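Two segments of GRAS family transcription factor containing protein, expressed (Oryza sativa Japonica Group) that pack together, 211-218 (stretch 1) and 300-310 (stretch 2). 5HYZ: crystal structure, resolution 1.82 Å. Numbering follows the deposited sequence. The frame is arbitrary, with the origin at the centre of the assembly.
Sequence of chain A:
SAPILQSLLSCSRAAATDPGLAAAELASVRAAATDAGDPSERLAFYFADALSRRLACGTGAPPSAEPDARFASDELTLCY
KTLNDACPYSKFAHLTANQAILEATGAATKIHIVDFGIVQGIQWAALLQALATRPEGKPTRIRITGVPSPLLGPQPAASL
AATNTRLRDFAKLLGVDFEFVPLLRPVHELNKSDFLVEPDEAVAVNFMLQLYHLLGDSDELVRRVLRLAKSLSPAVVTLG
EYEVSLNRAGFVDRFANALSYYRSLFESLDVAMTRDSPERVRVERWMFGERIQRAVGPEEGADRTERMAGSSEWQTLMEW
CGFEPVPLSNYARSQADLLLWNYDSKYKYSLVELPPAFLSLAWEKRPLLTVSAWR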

# COMPACT_ATOMS: atom_id res chain seq x y z
N LEU A 211 -16.64 18.02 -2.84
CA LEU A 211 -17.26 19.32 -2.86
C LEU A 211 -17.26 19.90 -4.26
O LEU A 211 -18.14 20.70 -4.61
CB LEU A 211 -16.53 20.24 -1.88
CG LEU A 211 -17.22 21.30 -1.08
CD1 LEU A 211 -18.55 20.72 -0.49
CD2 LEU A 211 -16.22 21.86 -0.02
N TYR A 212 -16.31 19.45 -5.10
CA TYR A 212 -16.28 20.05 -6.45
C TYR A 212 -17.60 19.75 -7.20
O TYR A 212 -18.00 20.48 -8.11
CB TYR A 212 -15.12 19.55 -7.26
CG TYR A 212 -15.24 18.09 -7.72
CD1 TYR A 212 -14.87 17.03 -6.89
CD2 TYR A 212 -15.69 17.80 -9.03
CE1 TYR A 212 -14.97 15.69 -7.35
CE2 TYR A 212 -15.77 16.49 -9.48
CZ TYR A 212 -15.43 15.44 -8.64
OH TYR A 212 -15.51 14.14 -9.11
N HIS A 213 -18.24 18.64 -6.85
CA HIS A 213 -19.53 18.29 -7.49
C HIS A 213 -20.59 19.38 -7.31
O HIS A 213 -21.52 19.48 -8.12
CB HIS A 213 -20.13 17.00 -6.93
CG HIS A 213 -19.38 15.78 -7.30
ND1 HIS A 213 -19.27 15.32 -8.59
CD2 HIS A 213 -18.68 14.91 -6.53
CE1 HIS A 213 -18.55 14.21 -8.60
NE2 HIS A 213 -18.17 13.96 -7.37
N LEU A 214 -20.46 20.18 -6.27
CA LEU A 214 -21.46 21.22 -5.96
C LEU A 214 -21.14 22.57 -6.57
O LEU A 214 -21.95 23.49 -6.49
CB LEU A 214 -21.60 21.38 -4.44
CG LEU A 214 -22.08 20.14 -3.71
CD1 LEU A 214 -22.39 20.49 -2.25
CD2 LEU A 214 -23.26 19.45 -4.40
N LEU A 215 -19.96 22.72 -7.17
CA LEU A 215 -19.62 24.01 -7.74
C LEU A 215 -20.54 24.20 -8.94
O LEU A 215 -20.89 23.25 -9.60
CB LEU A 215 -18.19 24.09 -8.20
CG LEU A 215 -17.01 24.05 -7.20
CD1 LEU A 215 -15.70 23.68 -7.93
CD2 LEU A 215 -16.84 25.39 -6.51
N GLY A 216 -20.94 25.43 -9.23
CA GLY A 216 -21.88 25.62 -10.32
C GLY A 216 -21.79 27.04 -10.81
O GLY A 216 -20.94 27.81 -10.34
N ASP A 217 -22.66 27.41 -11.75
CA ASP A 217 -22.76 28.80 -12.15
C ASP A 217 -23.03 29.63 -10.89
O ASP A 217 -22.45 30.70 -10.69
CB ASP A 217 -23.86 28.97 -13.20
CG ASP A 217 -23.90 30.39 -13.77
OD1 ASP A 217 -22.83 30.90 -14.18
OD2 ASP A 217 -25.01 30.98 -13.81
N SER A 218 -23.88 29.08 -10.02
CA SER A 218 -24.11 29.66 -8.69
C SER A 218 -23.32 28.90 -7.59
O SER A 218 -23.04 27.71 -7.75
CB SER A 218 -25.60 29.64 -8.39
OG SER A 218 -25.86 29.63 -7.01
N GLU A 300 -22.42 24.89 -21.47
CA GLU A 300 -21.97 26.15 -20.85
C GLU A 300 -23.01 26.73 -19.89
O GLU A 300 -24.18 26.31 -19.87
CB GLU A 300 -21.61 27.20 -21.92
CG GLU A 300 -20.32 26.91 -22.70
CD GLU A 300 -19.05 27.12 -21.87
OE1 GLU A 300 -19.17 27.45 -20.66
OE2 GLU A 300 -17.94 26.98 -22.44
N GLY A 301 -22.55 27.70 -19.09
CA GLY A 301 -23.38 28.38 -18.11
C GLY A 301 -23.88 27.38 -17.11
O GLY A 301 -23.15 26.48 -16.68
N ALA A 302 -25.15 27.50 -16.75
CA ALA A 302 -25.78 26.61 -15.78
C ALA A 302 -25.78 25.16 -16.25
O ALA A 302 -25.96 24.24 -15.45
CB ALA A 302 -27.22 27.08 -15.47
N ASP A 303 -25.60 24.93 -17.55
CA ASP A 303 -25.56 23.56 -18.03
C ASP A 303 -24.20 22.90 -17.77
O ASP A 303 -24.11 21.66 -17.73
CB ASP A 303 -25.90 23.51 -19.52
CG ASP A 303 -27.36 23.82 -19.78
OD1 ASP A 303 -28.20 22.92 -19.55
OD2 ASP A 303 -27.66 24.97 -20.19
N ARG A 304 -23.15 23.71 -17.58
CA ARG A 304 -21.84 23.12 -17.34
C ARG A 304 -21.74 22.61 -15.90
O ARG A 304 -21.89 23.36 -14.94
CB ARG A 304 -20.72 24.11 -17.65
CG ARG A 304 -19.33 23.51 -17.42
CD ARG A 304 -18.25 24.19 -18.28
NE ARG A 304 -18.25 25.64 -18.09
CZ ARG A 304 -17.67 26.28 -17.08
NH1 ARG A 304 -17.03 25.58 -16.15
NH2 ARG A 304 -17.73 27.62 -17.01
N THR A 305 -21.43 21.32 -15.77
CA THR A 305 -21.36 20.68 -14.47
C THR A 305 -19.98 20.05 -14.15
O THR A 305 -19.08 20.07 -14.98
CB THR A 305 -22.46 19.62 -14.39
OG1 THR A 305 -22.49 19.06 -13.08
CG2 THR A 305 -22.23 18.50 -15.44
N GLU A 306 -19.83 19.46 -12.97
CA GLU A 306 -18.58 18.80 -12.54
C GLU A 306 -17.36 19.76 -12.66
O GLU A 306 -16.30 19.38 -13.18
CB GLU A 306 -18.33 17.50 -13.32
CG GLU A 306 -19.45 16.47 -13.12
CD GLU A 306 -20.01 16.48 -11.69
OE1 GLU A 306 -19.30 16.04 -10.78
OE2 GLU A 306 -21.15 16.94 -11.47
N ARG A 307 -17.56 20.99 -12.20
CA ARG A 307 -16.51 22.04 -12.26
C ARG A 307 -15.46 21.64 -11.26
O ARG A 307 -15.75 20.81 -10.41
CB ARG A 307 -17.08 23.41 -11.92
CG ARG A 307 -17.98 23.98 -13.04
CD ARG A 307 -19.12 24.72 -12.40
NE ARG A 307 -20.08 25.25 -13.40
CZ ARG A 307 -19.98 26.44 -13.98
NH1 ARG A 307 -19.01 27.27 -13.65
NH2 ARG A 307 -20.89 26.83 -14.87
N MSE A 308 -14.24 22.15 -11.38
CA MSE A 308 -13.22 21.91 -10.34
C MSE A 308 -12.58 23.28 -10.11
O MSE A 308 -12.70 24.15 -10.97
CB MSE A 308 -12.15 20.84 -10.81
CG MSE A 308 -12.82 19.45 -10.79
CE MSE A 308 -12.85 16.38 -11.42
N ALA A 309 -11.91 23.47 -8.97
CA ALA A 309 -11.34 24.76 -8.67
C ALA A 309 -9.93 24.59 -8.14
O ALA A 309 -9.61 23.57 -7.54
CB ALA A 309 -12.21 25.50 -7.66
N GLY A 310 -9.08 25.59 -8.34
CA GLY A 310 -7.77 25.56 -7.72
C GLY A 310 -7.79 25.95 -6.22
O GLY A 310 -8.77 26.48 -5.72
O HOH W 1 -24.05 25.45 -12.96

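How do two segments whose touching residues are at least 84 positions apart in sequence come to lie against each other? They run in opposite directions: Tyr212 sits nearest Met308 and His213 nearest Glu306, while further along Asp217 comes closest to Ala302, with CA–CA distances of 5.2 to 5.3 Å in these three pairs. Neither is a regular strand, and no backbone hydrogen bond joins them. Each instead braces itself: the N of Leu215 bonds to the O of Tyr212 at 3.1 Å, and the N of Arg304 to the O of Gly301 at 2.9 Å. Where the main chains come close, at Tyr212 O and Arg307 O, 3.2 Å apart, both atoms are acceptors, so no hydrogen bond can form. The contact buries 512 Å², both sides summed, and side chains pack against backbone as well as against each other.

What makes Arg307 the most heavily covered residue? Its side chain lies along the backbone of the other segment, with CD 3.6 Å from both the O of Leu215 and the CA of Gly216. The guanidinium then presents one face to Gly216 C and Asp217 N, the latter 3.6 Å from Arg307 CZ. A flat group lying face-on to the chain directs its N–H bonds along its own plane, and some of these are used at home: Arg307 NE bonds to Arg304 O at 3.0 Å, and NH2 makes a weak bond to Gly301 O at 2.9 Å, while NH1 is satisfied elsewhere in the structure. The arginine thus ties together its own loop while serving as a packing surface. Asp217 OD1 is 4.6 Å from Arg307 NH2 but well out of the guanidinium plane, so the charges are merely near one another. The Asp217 backbone finds a different partner, a water that accepts from its N at 2.7 Å and donates a weak bond to Ala302 O at 3.4 Å.

Which side chains does the first segment contribute in return? Tyr212 and Leu215, both buried, point toward the other segment and cover nearly equal areas. The carbonyl O of Arg307 lies at the edge of the Tyr212 ring, near its plane, where the ring hydrogens make a slightly positive rim. Tyr212 CE2 also meets the methyl CE of Met308, a selenomethionine whose SE is not modelled, at 3.5 Å. Leu215 extends the apolar contact: its CB is 3.9 Å from Arg307 CB, and its CD1 is 3.9 Å from Ala309 CB.

Where does a direct hydrogen bond cross the contact? His213 ND1 donates to Glu306 OE1, which lies at the edge of the imidazole. The CA-to-CB bonds of both residues point away from the opposing segment, yet their side-chain ends come back to meet. At 2.3 Å, the His213 ND1 to Glu306 OE1 separation is very short, and Glu306 is poorly ordered, so the exact length deserves caution. The other carboxylate oxygen, Glu306 OE2, accepts from Thr305 OG1 at 3.0 Å, anchoring the acid to its own loop.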